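Local coordinates for peptidase S9 prolyl oligopeptidase catalytic domain-containing protein (Pyrococcus horikoshii, PDB 4HXF) that cleaves peptides as a serine protease of the acylaminoacyl peptidase type, forming a self-compartmentalizing hexamer that selects its substrates through multimerization, at residues 356-361 and 438-443; 383-388 and 412-417; 461-466 and 484-489. One frame throughout, in Å; residues are numbered along the deposited sequence.

Contact 1 (356-361 and 438-443)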
ATOM      1  N   PHE A 356      28.904  58.014   1.054  1.00 18.82           N
ATOM      2  CA  PHE A 356      28.986  58.686  -0.238  1.00 20.17           C
ATOM      3  C   PHE A 356      27.894  59.732  -0.356  1.00 20.57           C
ATOM      4  O   PHE A 356      26.827  59.597   0.268  1.00 19.30           O
ATOM      5  CB  PHE A 356      28.930  57.633  -1.381  1.00 20.11           C
ATOM      6  CG  PHE A 356      27.612  56.887  -1.533  1.00 17.85           C
ATOM      7  CD1 PHE A 356      27.341  55.707  -0.797  1.00 17.51           C
ATOM      8  CD2 PHE A 356      26.658  57.326  -2.431  1.00 17.76           C
ATOM      9  CE1 PHE A 356      26.120  55.074  -0.962  1.00 15.33           C
ATOM     10  CE2 PHE A 356      25.456  56.637  -2.636  1.00 16.94           C
ATOM     11  CZ  PHE A 356      25.216  55.515  -1.894  1.00 16.17           C
ATOM     12  N   LYS A 357      28.116  60.688  -1.235  1.00 21.79           N
ATOM     13  CA  LYS A 357      27.123  61.717  -1.469  0.50 21.62           C
ATOM     14  C   LYS A 357      26.278  61.344  -2.687  1.00 21.21           C
ATOM     15  O   LYS A 357      26.756  60.861  -3.685  1.00 22.95           O
ATOM     16  CB  LYS A 357      27.796  63.069  -1.633  0.50 24.72           C
ATOM     17  CG  LYS A 357      28.516  63.555  -0.367  0.50 26.76           C
ATOM     18  CD  LYS A 357      29.453  64.686  -0.689  0.50 33.13           C
ATOM     19  CE  LYS A 357      30.260  65.072   0.546  0.50 35.33           C
ATOM     20  NZ  LYS A 357      30.284  63.889   1.459  0.50 39.26           N
ATOM     21  N   SER A 358      25.005  61.654  -2.587  1.00 20.00           N
ATOM     22  CA  SER A 358      24.099  61.476  -3.700  1.00 20.06           C
ATOM     23  C   SER A 358      23.063  62.575  -3.717  1.00 21.46           C
ATOM     24  O   SER A 358      22.133  62.565  -2.924  1.00 20.41           O
ATOM     25  CB  SER A 358      23.455  60.127  -3.611  1.00 18.36           C
ATOM     26  OG  SER A 358      22.661  59.939  -4.795  1.00 18.63           O
ATOM     27  N   ILE A 359      23.215  63.464  -4.686  1.00 23.35           N
ATOM     28  CA  ILE A 359      22.260  64.568  -4.923  1.00 24.21           C
ATOM     29  C   ILE A 359      22.413  65.449  -3.636  1.00 28.12           C
ATOM     30  O   ILE A 359      23.519  65.961  -3.356  1.00 37.56           O
ATOM     31  CB  ILE A 359      20.816  64.114  -5.300  1.00 24.86           C
ATOM     32  CG1 ILE A 359      20.842  63.101  -6.474  1.00 23.50           C
ATOM     33  CG2 ILE A 359      19.953  65.366  -5.700  1.00 27.00           C
ATOM     34  CD1 ILE A 359      19.442  62.560  -6.799  1.00 24.50           C
ATOM     35  N   ASP A 360      21.360  65.476  -2.838  1.00 26.83           N
ATOM     36  CA  ASP A 360      21.212  66.214  -1.606  1.00 29.69           C
ATOM     37  C   ASP A 360      21.524  65.433  -0.324  1.00 31.45           C
ATOM     38  O   ASP A 360      21.443  65.980   0.709  1.00 27.81           O
ATOM     39  CB  ASP A 360      19.754  66.817  -1.531  1.00 29.00           C
ATOM     40  CG  ASP A 360      18.617  65.773  -1.647  1.00 33.74           C
ATOM     41  OD1 ASP A 360      18.827  64.698  -2.222  1.00 22.98           O
ATOM     42  OD2 ASP A 360      17.490  66.082  -1.196  1.00 34.77           O
ATOM     43  N   LEU A 361      21.930  64.152  -0.391  1.00 24.32           N
ATOM     44  CA  LEU A 361      22.054  63.354   0.822  1.00 23.06           C
ATOM     45  C   LEU A 361      23.447  62.746   0.898  1.00 22.75           C
ATOM     46  O   LEU A 361      24.131  62.670  -0.073  1.00 22.87           O
ATOM     47  CB  LEU A 361      21.052  62.210   0.763  1.00 22.07           C
ATOM     48  CG  LEU A 361      19.543  62.546   0.857  1.00 26.37           C
ATOM     49  CD1 LEU A 361      18.652  61.334   0.735  1.00 23.04           C
ATOM     50  CD2 LEU A 361      19.352  63.319   2.187  1.00 27.44           C
ATOM     51  N   PHE A 438      17.505  55.198  -7.795  1.00 14.99           N
ATOM     52  CA  PHE A 438      18.405  54.656  -8.757  1.00 14.90           C
ATOM     53  C   PHE A 438      19.666  55.468  -8.907  1.00 14.71           C
ATOM     54  O   PHE A 438      20.741  54.930  -8.970  1.00 16.71           O
ATOM     55  CB  PHE A 438      17.707  54.538 -10.108  1.00 15.17           C
ATOM     56  CG  PHE A 438      18.599  53.968 -11.227  1.00 15.45           C
ATOM     57  CD1 PHE A 438      19.263  52.759 -11.043  1.00 17.52           C
ATOM     58  CD2 PHE A 438      18.724  54.620 -12.412  1.00 19.41           C
ATOM     59  CE1 PHE A 438      20.091  52.226 -12.072  1.00 20.25           C
ATOM     60  CE2 PHE A 438      19.516  54.126 -13.421  1.00 17.60           C
ATOM     61  CZ  PHE A 438      20.191  52.945 -13.249  1.00 17.45           C
ATOM     62  N   GLN A 439      19.530  56.778  -8.841  1.00 15.94           N
ATOM     63  CA  GLN A 439      20.692  57.662  -8.811  1.00 16.34           C
ATOM     64  C   GLN A 439      21.557  57.386  -7.640  1.00 15.10           C
ATOM     65  O   GLN A 439      22.809  57.465  -7.747  1.00 16.42           O
ATOM     66  CB  GLN A 439      20.256  59.154  -8.878  1.00 18.07           C
ATOM     67  CG  GLN A 439      19.544  59.493 -10.226  1.00 19.88           C
ATOM     68  CD  GLN A 439      20.380  59.191 -11.498  1.00 21.30           C
ATOM     69  OE1 GLN A 439      21.553  59.549 -11.571  1.00 24.86           O
ATOM     70  NE2 GLN A 439      19.771  58.499 -12.489  1.00 22.39           N
ATOM     71  N   ASP A 440      20.957  57.125  -6.469  1.00 14.76           N
ATOM     72  CA  ASP A 440      21.749  56.814  -5.255  1.00 14.61           C
ATOM     73  C   ASP A 440      22.602  55.565  -5.477  1.00 14.59           C
ATOM     74  O   ASP A 440      23.775  55.514  -5.088  1.00 15.51           O
ATOM     75  CB  ASP A 440      20.857  56.573  -4.032  1.00 14.28           C
ATOM     76  CG  ASP A 440      20.090  57.831  -3.547  1.00 14.11           C
ATOM     77  OD1 ASP A 440      20.486  58.954  -3.842  1.00 15.74           O
ATOM     78  OD2 ASP A 440      19.040  57.583  -2.938  1.00 15.32           O
ATOM     79  N   ILE A 441      22.040  54.555  -6.124  1.00 15.05           N
ATOM     80  CA  ILE A 441      22.744  53.295  -6.424  1.00 16.21           C
ATOM     81  C   ILE A 441      23.935  53.589  -7.387  1.00 14.77           C
ATOM     82  O   ILE A 441      25.076  53.266  -7.066  1.00 16.01           O
ATOM     83  CB  ILE A 441      21.785  52.236  -6.971  1.00 16.18           C
ATOM     84  CG1 ILE A 441      20.837  51.807  -5.831  1.00 14.46           C
ATOM     85  CG2 ILE A 441      22.613  51.045  -7.504  1.00 15.80           C
ATOM     86  CD1 ILE A 441      19.617  51.031  -6.421  1.00 15.74           C
ATOM     87  N   LEU A 442      23.662  54.357  -8.451  1.00 15.87           N
ATOM     88  CA  LEU A 442      24.749  54.779  -9.349  1.00 17.15           C
ATOM     89  C   LEU A 442      25.859  55.567  -8.676  1.00 16.96           C
ATOM     90  O   LEU A 442      27.061  55.329  -8.888  1.00 18.36           O
ATOM     91  CB  LEU A 442      24.234  55.540 -10.543  1.00 15.82           C
ATOM     92  CG  LEU A 442      23.242  54.807 -11.443  1.00 17.60           C
ATOM     93  CD1 LEU A 442      22.833  55.747 -12.531  1.00 18.91           C
ATOM     94  CD2 LEU A 442      23.891  53.532 -12.067  1.00 18.47           C
ATOM     95  N   ASN A 443      25.461  56.471  -7.778  1.00 16.50           N
ATOM     96  CA  ASN A 443      26.455  57.285  -7.079  1.00 17.87           C
ATOM     97  C   ASN A 443      27.281  56.448  -6.075  1.00 17.13           C
ATOM     98  O   ASN A 443      28.467  56.710  -5.893  1.00 19.37           O
ATOM     99  CB  ASN A 443      25.744  58.476  -6.372  1.00 18.02           C
ATOM    100  CG  ASN A 443      25.353  59.567  -7.390  1.00 22.54           C
ATOM    101  OD1 ASN A 443      26.073  59.768  -8.376  1.00 23.09           O
ATOM    102  ND2 ASN A 443      24.249  60.272  -7.175  1.00 18.90           N
TER
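The hydroxyl of S358 lies between two polar side chains of the helix, D440 and N443, which stand about one turn apart. Two side-chain hydrogen bonds meet on it. S358 OG donates to D440 OD1 at 2.6 Å and uses the anti lone pair of that oxygen, the one away from OD2. N443 ND2 donates to S358 OG at 2.9 Å. This second bond is almost straight (174°), and OG lies nearly in the amide plane of N443. OG stands anti to the backbone N of S358 (chi1 -175°), which places it within reach of both partners.

Charge enters through D440. Its OD1 also forms a salt bridge with R416, and R416 is paired with D360 as well.

Packing forms the rest. The ring of F356 lies obliquely against the helix backbone, with CE2 3.2 Å from D440 O and CD2 3.8 Å from N443 C. The ring also touches L363 of strand 361-368 and V413 of strand 409-413. An apolar contact lies further out, where I359 CD1 meets Q439 CB at 4.1 Å.

The backbone of 356-361 closes a type II' turn from S358 to L361, with S358 N bonded to L361 O at 2.8 Å. The turn links strands 352-358 and 361-368 as a beta hairpin. Strand 352-358 is the outermost strand on its side of the alpha/beta hydrolase sheet, and the contact packs it against helix 436-451. The axes of 356-358 and 438-443 approach to 8.0 Å.

S358 OG thus gives one bond and accepts one. The buried D440 carboxylate has both a hydroxyl donor and an arginine on the same oxygen, which would probably favour its ionised form.

Contact 2 (383-388 and 412-417). With Y3A (N-[(benzyloxy)carbonyl]glycyl-N-[(2S,3R)-4-chloro-3-hydroxy-1-phenylbutan-2-yl]glycinamide), chain B.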
ATOM      1  N   PHE A 383      24.312  44.428  -5.540  1.00 12.80           N
ATOM      2  CA  PHE A 383      23.086  43.901  -5.026  1.00 12.56           C
ATOM      3  C   PHE A 383      22.136  45.046  -4.596  1.00 13.22           C
ATOM      4  O   PHE A 383      22.605  46.012  -4.005  1.00 14.55           O
ATOM      5  CB  PHE A 383      23.303  43.043  -3.778  1.00 12.59           C
ATOM      6  CG  PHE A 383      23.821  41.648  -4.067  1.00 12.80           C
ATOM      7  CD1 PHE A 383      22.978  40.544  -3.865  1.00 12.06           C
ATOM      8  CD2 PHE A 383      25.130  41.440  -4.470  1.00 14.71           C
ATOM      9  CE1 PHE A 383      23.483  39.277  -4.078  1.00 13.07           C
ATOM     10  CE2 PHE A 383      25.665  40.151  -4.676  1.00 14.35           C
ATOM     11  CZ  PHE A 383      24.800  39.091  -4.495  1.00 13.82           C
ATOM     12  N   VAL A 384      20.847  44.888  -4.886  1.00 13.68           N
ATOM     13  CA  VAL A 384      19.863  45.871  -4.499  1.00 11.92           C
ATOM     14  C   VAL A 384      18.831  45.214  -3.645  1.00 13.30           C
ATOM     15  O   VAL A 384      18.150  44.235  -4.044  1.00 12.88           O
ATOM     16  CB  VAL A 384      19.148  46.473  -5.774  1.00 12.10           C
ATOM     17  CG1 VAL A 384      18.080  47.551  -5.352  1.00 11.25           C
ATOM     18  CG2 VAL A 384      20.227  47.071  -6.725  1.00 13.08           C
ATOM     19  N   HIS A 385      18.610  45.771  -2.453  1.00 12.71           N
ATOM     20  CA  HIS A 385      17.645  45.138  -1.548  1.00 11.88           C
ATOM     21  C   HIS A 385      16.195  45.448  -1.971  1.00 12.06           C
ATOM     22  O   HIS A 385      15.903  46.429  -2.747  1.00 12.78           O
ATOM     23  CB  HIS A 385      17.820  45.546  -0.045  1.00 13.32           C
ATOM     24  CG  HIS A 385      17.609  47.012   0.291  1.00 13.28           C
ATOM     25  ND1 HIS A 385      16.332  47.586   0.291  1.00 12.91           N
ATOM     26  CD2 HIS A 385      18.483  47.959   0.757  1.00 13.11           C
ATOM     27  CE1 HIS A 385      16.450  48.844   0.667  1.00 13.17           C
ATOM     28  NE2 HIS A 385      17.753  49.117   0.976  1.00 13.26           N
ATOM     29  N   GLY A 386      15.293  44.612  -1.439  1.00 14.21           N
ATOM     30  CA  GLY A 386      13.847  44.790  -1.717  1.00 13.49           C
ATOM     31  C   GLY A 386      13.166  45.914  -0.911  1.00 14.14           C
ATOM     32  O   GLY A 386      13.835  46.691  -0.144  1.00 14.91           O
ATOM     33  N   GLY A 387      11.855  45.956  -1.016  1.00 13.57           N
ATOM     34  CA  GLY A 387      11.112  46.860  -0.246  1.00 14.65           C
ATOM     35  C   GLY A 387      10.153  47.669  -1.089  1.00 14.97           C
ATOM     36  O   GLY A 387       9.156  47.147  -1.514  1.00 16.69           O
ATOM     37  N   PRO A 388      10.364  48.979  -1.229  1.00 14.05           N
ATOM     38  CA  PRO A 388      11.646  49.688  -1.129  1.00 14.30           C
ATOM     39  C   PRO A 388      12.115  49.875   0.282  1.00 14.61           C
ATOM     40  O   PRO A 388      13.285  50.109   0.459  1.00 13.98           O
ATOM     41  CB  PRO A 388      11.441  51.059  -1.809  1.00 16.76           C
ATOM     42  CG  PRO A 388       9.988  51.156  -2.086  1.00 17.08           C
ATOM     43  CD  PRO A 388       9.369  49.769  -2.017  1.00 15.97           C
ATOM     44  N   TYR A 412      26.826  47.177  -2.355  1.00 14.93           N
ATOM     45  CA  TYR A 412      25.406  47.359  -2.022  1.00 14.04           C
ATOM     46  C   TYR A 412      25.201  48.619  -1.109  1.00 13.78           C
ATOM     47  O   TYR A 412      26.096  48.972  -0.313  1.00 16.39           O
ATOM     48  CB  TYR A 412      24.864  46.117  -1.339  1.00 14.95           C
ATOM     49  CG  TYR A 412      25.518  45.613  -0.047  1.00 14.99           C
ATOM     50  CD1 TYR A 412      26.562  44.705  -0.052  1.00 19.03           C
ATOM     51  CD2 TYR A 412      25.099  46.069   1.166  1.00 16.16           C
ATOM     52  CE1 TYR A 412      27.114  44.310   1.131  1.00 19.06           C
ATOM     53  CE2 TYR A 412      25.651  45.583   2.382  1.00 17.90           C
ATOM     54  CZ  TYR A 412      26.652  44.671   2.294  1.00 20.21           C
ATOM     55  OH  TYR A 412      27.154  44.257   3.527  1.00 28.97           O
ATOM     56  N   VAL A 413      24.080  49.322  -1.332  1.00 14.43           N
ATOM     57  CA  VAL A 413      23.845  50.556  -0.569  1.00 13.97           C
ATOM     58  C   VAL A 413      22.438  50.558  -0.027  1.00 14.02           C
ATOM     59  O   VAL A 413      21.582  49.767  -0.426  1.00 13.34           O
ATOM     60  CB  VAL A 413      24.084  51.845  -1.453  1.00 15.20           C
ATOM     61  CG1 VAL A 413      25.483  51.687  -2.189  1.00 15.56           C
ATOM     62  CG2 VAL A 413      22.887  52.103  -2.498  1.00 14.08           C
ATOM     63  N   ASN A 414      22.177  51.564   0.846  1.00 14.22           N
ATOM     64  CA  ASN A 414      20.789  51.834   1.272  1.00 13.70           C
ATOM     65  C   ASN A 414      20.321  53.147   0.614  1.00 15.24           C
ATOM     66  O   ASN A 414      20.593  54.260   1.123  1.00 14.65           O
ATOM     67  CB  ASN A 414      20.717  51.922   2.793  1.00 13.62           C
ATOM     68  CG  ASN A 414      20.656  50.563   3.467  1.00 12.94           C
ATOM     69  OD1 ASN A 414      20.078  49.622   2.897  1.00 14.51           O
ATOM     70  ND2 ASN A 414      21.192  50.438   4.729  1.00 12.70           N
ATOM     71  N   PRO A 415      19.645  53.050  -0.531  1.00 13.60           N
ATOM     72  CA  PRO A 415      19.232  54.315  -1.195  1.00 14.31           C
ATOM     73  C   PRO A 415      18.087  54.925  -0.413  1.00 12.42           C
ATOM     74  O   PRO A 415      17.465  54.250   0.467  1.00 13.81           O
ATOM     75  CB  PRO A 415      18.715  53.843  -2.554  1.00 14.69           C
ATOM     76  CG  PRO A 415      18.394  52.431  -2.349  1.00 16.39           C
ATOM     77  CD  PRO A 415      19.289  51.822  -1.285  1.00 14.26           C
ATOM     78  N   ARG A 416      17.739  56.168  -0.696  1.00 13.73           N
ATOM     79  CA  ARG A 416      16.505  56.698  -0.141  1.00 14.04           C
ATOM     80  C   ARG A 416      15.317  55.815  -0.502  1.00 14.91           C
ATOM     81  O   ARG A 416      15.258  55.108  -1.508  1.00 15.38           O
ATOM     82  CB  ARG A 416      16.292  58.156  -0.642  1.00 13.92           C
ATOM     83  CG  ARG A 416      15.796  58.276  -2.132  1.00 15.02           C
ATOM     84  CD  ARG A 416      16.013  59.706  -2.627  1.00 15.71           C
ATOM     85  NE  ARG A 416      17.444  59.960  -2.748  1.00 16.97           N
ATOM     86  CZ  ARG A 416      18.028  61.122  -2.682  1.00 16.68           C
ATOM     87  NH1 ARG A 416      17.319  62.257  -2.573  1.00 17.27           N
ATOM     88  NH2 ARG A 416      19.322  61.211  -2.769  1.00 18.46           N
ATOM     89  N   GLY A 417      14.462  55.728   0.512  1.00 14.92           N
ATOM     90  CA  GLY A 417      13.404  54.748   0.562  1.00 15.04           C
ATOM     91  C   GLY A 417      13.698  53.618   1.545  1.00 13.95           C
ATOM     92  O   GLY A 417      12.747  52.945   1.981  1.00 14.66           O
TER
HETATM   93  N3  Y3A B 701       6.752  44.515   2.002  1.00 31.19           N
HETATM   94  CA3 Y3A B 701       6.851  45.242   0.722  1.00 29.62           C
HETATM   95  C3  Y3A B 701       6.977  44.152  -0.347  1.00 23.84           C
HETATM   96  O3  Y3A B 701       6.657  42.984  -0.258  1.00 22.30           O
HETATM   97  C4  Y3A B 701       9.435  42.916  -2.346  1.00 17.83           C
HETATM   98  O4  Y3A B 701      10.380  43.913  -2.200  1.00 19.01           O
HETATM   99  CA4 Y3A B 701       8.094  43.578  -2.608  1.00 14.44           C
HETATM  100  N4  Y3A B 701       7.912  44.568  -1.513  1.00 19.47           N
HETATM  101  CB4 Y3A B 701       8.032  44.519  -3.847  1.00 16.03           C
HETATM  102  CG4 Y3A B 701       6.699  45.160  -4.050  1.00 16.26           C
HETATM  103  CD1 Y3A B 701       5.510  44.472  -4.336  1.00 18.37           C
HETATM  104  CD2 Y3A B 701       6.614  46.546  -4.030  1.00 19.95           C
HETATM  105  CE1 Y3A B 701       4.298  45.103  -4.544  1.00 18.86           C
HETATM  106  CE2 Y3A B 701       5.405  47.196  -4.229  1.00 18.80           C
HETATM  107  CZ4 Y3A B 701       4.267  46.487  -4.452  1.00 18.58           C
HETATM  108  C15 Y3A B 701       9.401  41.651  -1.409  1.00 18.18           C
HETATM  109  O   HOH W   1      22.343  48.683  -3.540  1.00 11.98           O
HETATM  110  O   HOH W   2      19.789  48.479  -2.240  1.00 13.36           O
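The first torsions of H385 and N414 turn CG of each residue toward the other segment. H385 has CG between its backbone N and carbonyl carbon (chi1 63°). N414 has CG beside its backbone N (chi1 -81°). N414 OD1 lies at the edge of the imidazole, near its plane and 3.1 Å from H385 NE2. The ring and amide planes are 63° apart. NE2 bonds to S418 OG, and N414 ND2 to Y392 O. P415 meets the ring tip to tip, with CD 3.8 Å from H385 NE2.

The other ring nitrogen bonds within its own segment. H385 ND1 donates to G386 O at 2.7 Å, in the ring plane and on a lone pair. That carbonyl shares a peptide with G387 N, which donates to O4 of the inhibitor Y3A at 2.8 Å. G387 O in turn accepts from Y3A N4 at 2.9 Å. An alanine in place of H385 would probably leave G386 O without its donor and the G386-G387 peptide freer to turn.

Between the backbones of F383-H385 and V413, two waters fill in. One joins F383 O to V413 N. The other joins V413 O to H385 N, 3.0 Å from that nitrogen.

Y467 N also bonds to Y3A. G387 N on O4 is consistent with an oxyanion hole, and H385, through G386 O, probably helps to orient that N-H as a second-shell residue.

Contact 3 (461-466 and 484-489). With Y3A (N-[(benzyloxy)carbonyl]glycyl-N-[(2S,3R)-4-chloro-3-hydroxy-1-phenylbutan-2-yl]glycinamide), chain B.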
ATOM      1  N   GLY A 461      27.911  43.781 -12.800  1.00 15.30           N
ATOM      2  CA  GLY A 461      26.575  43.223 -12.953  1.00 16.09           C
ATOM      3  C   GLY A 461      25.704  43.722 -11.822  1.00 15.08           C
ATOM      4  O   GLY A 461      26.195  44.376 -10.859  1.00 14.31           O
ATOM      5  N   ILE A 462      24.423  43.440 -11.887  1.00 15.07           N
ATOM      6  CA  ILE A 462      23.457  43.880 -10.925  1.00 14.62           C
ATOM      7  C   ILE A 462      22.392  42.848 -10.717  1.00 14.47           C
ATOM      8  O   ILE A 462      22.029  42.059 -11.624  1.00 14.23           O
ATOM      9  CB  ILE A 462      22.831  45.226 -11.336  1.00 14.90           C
ATOM     10  CG1 ILE A 462      21.970  45.803 -10.230  1.00 13.89           C
ATOM     11  CG2 ILE A 462      22.150  45.138 -12.746  1.00 13.66           C
ATOM     12  CD1 ILE A 462      21.612  47.297 -10.471  1.00 14.70           C
ATOM     13  N   THR A 463      21.996  42.664  -9.472  1.00 12.99           N
ATOM     14  CA  THR A 463      20.951  41.704  -9.123  1.00 13.35           C
ATOM     15  C   THR A 463      20.089  42.186  -7.943  1.00 15.01           C
ATOM     16  O   THR A 463      20.566  42.970  -7.127  1.00 13.75           O
ATOM     17  CB  THR A 463      21.564  40.324  -8.776  1.00 14.74           C
ATOM     18  OG1 THR A 463      20.555  39.321  -8.586  1.00 14.01           O
ATOM     19  CG2 THR A 463      22.517  40.365  -7.499  1.00 13.27           C
ATOM     20  N   GLY A 464      18.875  41.694  -7.857  1.00 13.39           N
ATOM     21  CA  GLY A 464      18.025  41.880  -6.733  1.00 13.21           C
ATOM     22  C   GLY A 464      16.775  41.125  -6.811  1.00 14.31           C
ATOM     23  O   GLY A 464      16.415  40.598  -7.891  1.00 12.25           O
ATOM     24  N   ILE A 465      16.136  40.966  -5.683  1.00 13.63           N
ATOM     25  CA  ILE A 465      14.846  40.315  -5.558  1.00 11.88           C
ATOM     26  C   ILE A 465      13.772  41.339  -5.195  1.00 11.30           C
ATOM     27  O   ILE A 465      14.007  42.285  -4.399  1.00 13.18           O
ATOM     28  CB  ILE A 465      14.883  39.254  -4.432  1.00 12.94           C
ATOM     29  CG1 ILE A 465      16.016  38.241  -4.639  1.00 14.80           C
ATOM     30  CG2 ILE A 465      13.553  38.540  -4.205  1.00 11.59           C
ATOM     31  CD1 ILE A 465      16.392  37.412  -3.392  1.00 16.38           C
ATOM     32  N   SER A 466      12.557  41.188  -5.726  1.00 11.23           N
ATOM     33  CA  SER A 466      11.394  42.040  -5.398  1.00 11.51           C
ATOM     34  C   SER A 466      11.642  43.444  -5.881  1.00 11.98           C
ATOM     35  O   SER A 466      11.870  43.627  -7.078  1.00 13.49           O
ATOM     36  CB  SER A 466      11.089  41.920  -3.886  1.00 12.27           C
ATOM     37  OG  SER A 466       9.801  42.483  -3.731  1.00 13.84           O
ATOM     38  N   ALA A 484      25.539  42.357 -17.167  1.00 15.77           N
ATOM     39  CA  ALA A 484      24.634  41.238 -16.856  1.00 16.33           C
ATOM     40  C   ALA A 484      23.737  41.613 -15.738  1.00 16.95           C
ATOM     41  O   ALA A 484      24.120  42.350 -14.853  1.00 16.73           O
ATOM     42  CB  ALA A 484      25.462  40.001 -16.446  1.00 17.32           C
ATOM     43  N   GLY A 485      22.572  41.005 -15.701  1.00 14.27           N
ATOM     44  CA  GLY A 485      21.613  41.144 -14.651  1.00 13.17           C
ATOM     45  C   GLY A 485      20.948  39.860 -14.246  1.00 13.27           C
ATOM     46  O   GLY A 485      20.765  38.942 -15.111  1.00 14.77           O
ATOM     47  N   ILE A 486      20.610  39.738 -12.967  1.00 12.85           N
ATOM     48  CA  ILE A 486      19.735  38.657 -12.452  1.00 11.72           C
ATOM     49  C   ILE A 486      18.626  39.320 -11.721  1.00 13.37           C
ATOM     50  O   ILE A 486      18.839  39.896 -10.630  1.00 12.73           O
ATOM     51  CB  ILE A 486      20.466  37.589 -11.605  1.00 12.88           C
ATOM     52  CG1 ILE A 486      21.657  36.963 -12.394  1.00 13.64           C
ATOM     53  CG2 ILE A 486      19.416  36.547 -11.148  1.00 11.82           C
ATOM     54  CD1 ILE A 486      22.306  35.796 -11.637  1.00 14.15           C
ATOM     55  N   SER A 487      17.424  39.273 -12.288  1.00 11.65           N
ATOM     56  CA  SER A 487      16.244  39.920 -11.665  1.00 12.45           C
ATOM     57  C   SER A 487      15.305  38.846 -11.159  1.00 12.79           C
ATOM     58  O   SER A 487      14.883  37.980 -11.922  1.00 12.81           O
ATOM     59  CB  SER A 487      15.538  40.730 -12.740  1.00 12.64           C
ATOM     60  OG  SER A 487      14.205  41.116 -12.379  1.00 12.24           O
ATOM     61  N   GLU A 488      14.921  38.915  -9.905  1.00 12.13           N
ATOM     62  CA  GLU A 488      14.125  37.822  -9.280  1.00 12.36           C
ATOM     63  C   GLU A 488      12.864  38.381  -8.664  1.00 12.76           C
ATOM     64  O   GLU A 488      12.853  39.392  -7.976  1.00 12.37           O
ATOM     65  CB  GLU A 488      14.907  37.122  -8.200  1.00 13.87           C
ATOM     66  CG  GLU A 488      16.338  36.861  -8.522  1.00 14.77           C
ATOM     67  CD  GLU A 488      16.964  35.892  -7.559  1.00 15.81           C
ATOM     68  OE1 GLU A 488      16.220  34.948  -7.154  1.00 16.48           O
ATOM     69  OE2 GLU A 488      18.161  36.133  -7.155  1.00 14.97           O
ATOM     70  N   ASN A 489      11.735  37.742  -8.996  1.00 12.81           N
ATOM     71  CA  ASN A 489      10.483  37.996  -8.330  1.00 11.87           C
ATOM     72  C   ASN A 489      10.212  39.517  -8.260  1.00 11.95           C
ATOM     73  O   ASN A 489       9.820  40.061  -7.228  1.00 12.87           O
ATOM     74  CB  ASN A 489      10.429  37.346  -6.949  1.00 12.48           C
ATOM     75  CG  ASN A 489      10.488  35.850  -7.015  1.00 11.87           C
ATOM     76  OD1 ASN A 489      11.608  35.273  -7.243  1.00 15.21           O
ATOM     77  ND2 ASN A 489       9.327  35.192  -6.848  1.00 14.86           N
TER
HETATM   78  N3  Y3A B 701       6.752  44.515   2.002  1.00 31.19           N
HETATM   79  CA3 Y3A B 701       6.851  45.242   0.722  1.00 29.62           C
HETATM   80  C3  Y3A B 701       6.977  44.152  -0.347  1.00 23.84           C
HETATM   81  O3  Y3A B 701       6.657  42.984  -0.258  1.00 22.30           O
HETATM   82  C4  Y3A B 701       9.435  42.916  -2.346  1.00 17.83           C
HETATM   83  O4  Y3A B 701      10.380  43.913  -2.200  1.00 19.01           O
HETATM   84  CA4 Y3A B 701       8.094  43.578  -2.608  1.00 14.44           C
HETATM   85  N4  Y3A B 701       7.912  44.568  -1.513  1.00 19.47           N
HETATM   86  CB4 Y3A B 701       8.032  44.519  -3.847  1.00 16.03           C
HETATM   87  CG4 Y3A B 701       6.699  45.160  -4.050  1.00 16.26           C
HETATM   88  CD1 Y3A B 701       5.510  44.472  -4.336  1.00 18.37           C
HETATM   89  CD2 Y3A B 701       6.614  46.546  -4.030  1.00 19.95           C
HETATM   90  CE1 Y3A B 701       4.298  45.103  -4.544  1.00 18.86           C
HETATM   91  CE2 Y3A B 701       5.405  47.196  -4.229  1.00 18.80           C
HETATM   92  CZ4 Y3A B 701       4.267  46.487  -4.452  1.00 18.58           C
HETATM   93  C15 Y3A B 701       9.401  41.651  -1.409  1.00 18.18           C
HETATM   94  O   HOH W   3      19.226  38.524  -6.283  1.00 14.42           O
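S466, whose N donates to E488 O at 2.9 Å, is covalently joined to the inhibitor: S466 OG is 1.5 Å from C4 of Y3A. Its backbone is strained, with phi 66° and psi -120°. S466 CA also makes a CA-H...O contact with N489 O at 3.1 Å.

Behind it the strands run parallel in register. I462 N bonds to A484 O, I486 N to I462 O and E488 N to G464 O. The bond from G464 N to I486 O is weak. I486 O has a second donor, the hydroxyl of T463, with T463 OG1 at 2.7 Å and tilted from the carbonyl plane. OG1 stands anti to the backbone N of T463 (chi1 -173°), on the side of I486.

Strand 460-465, S466 and helix 467-478 match the nucleophile elbow of alpha/beta hydrolases (GxSxG, from G464 to G468), and strand 484-488 completes a beta-alpha-beta unit. S466 probably forms a catalytic triad with H578 and D546.

T463 and E488 lie on one face of the sheet. A water donates to T463 OG1 and to E488 OE2, 2.8 Å from each. I465 CG1 packs on E488 CD at 3.9 Å, and E488 OE1 forms a salt bridge with R592. N489 ND2 bonds to D546 OD2.

How the contacts relate
The three contacts follow one another across the same alpha/beta hydrolase sheet. Contact 1 lies at its outer end, and contact 2 is nested in the chain loop that it closes. Their centres are 12 Å apart, and R416 joins them: its NH2 is 2.8 Å from D440 OD1 and its NH1 is 2.9 Å from D360 OD1. Contacts 2 and 3 are also centred 12 Å apart, on adjacent strands. V384 N probably bonds to T463 O at 3.0 Å, and F383 CD1 packs on T463 CG2. Both reach Y3A, 383-388 through backbone and 461-466 through the nucleophile. Contact 1 is centred about 20 Å from contact 3 and does not touch it.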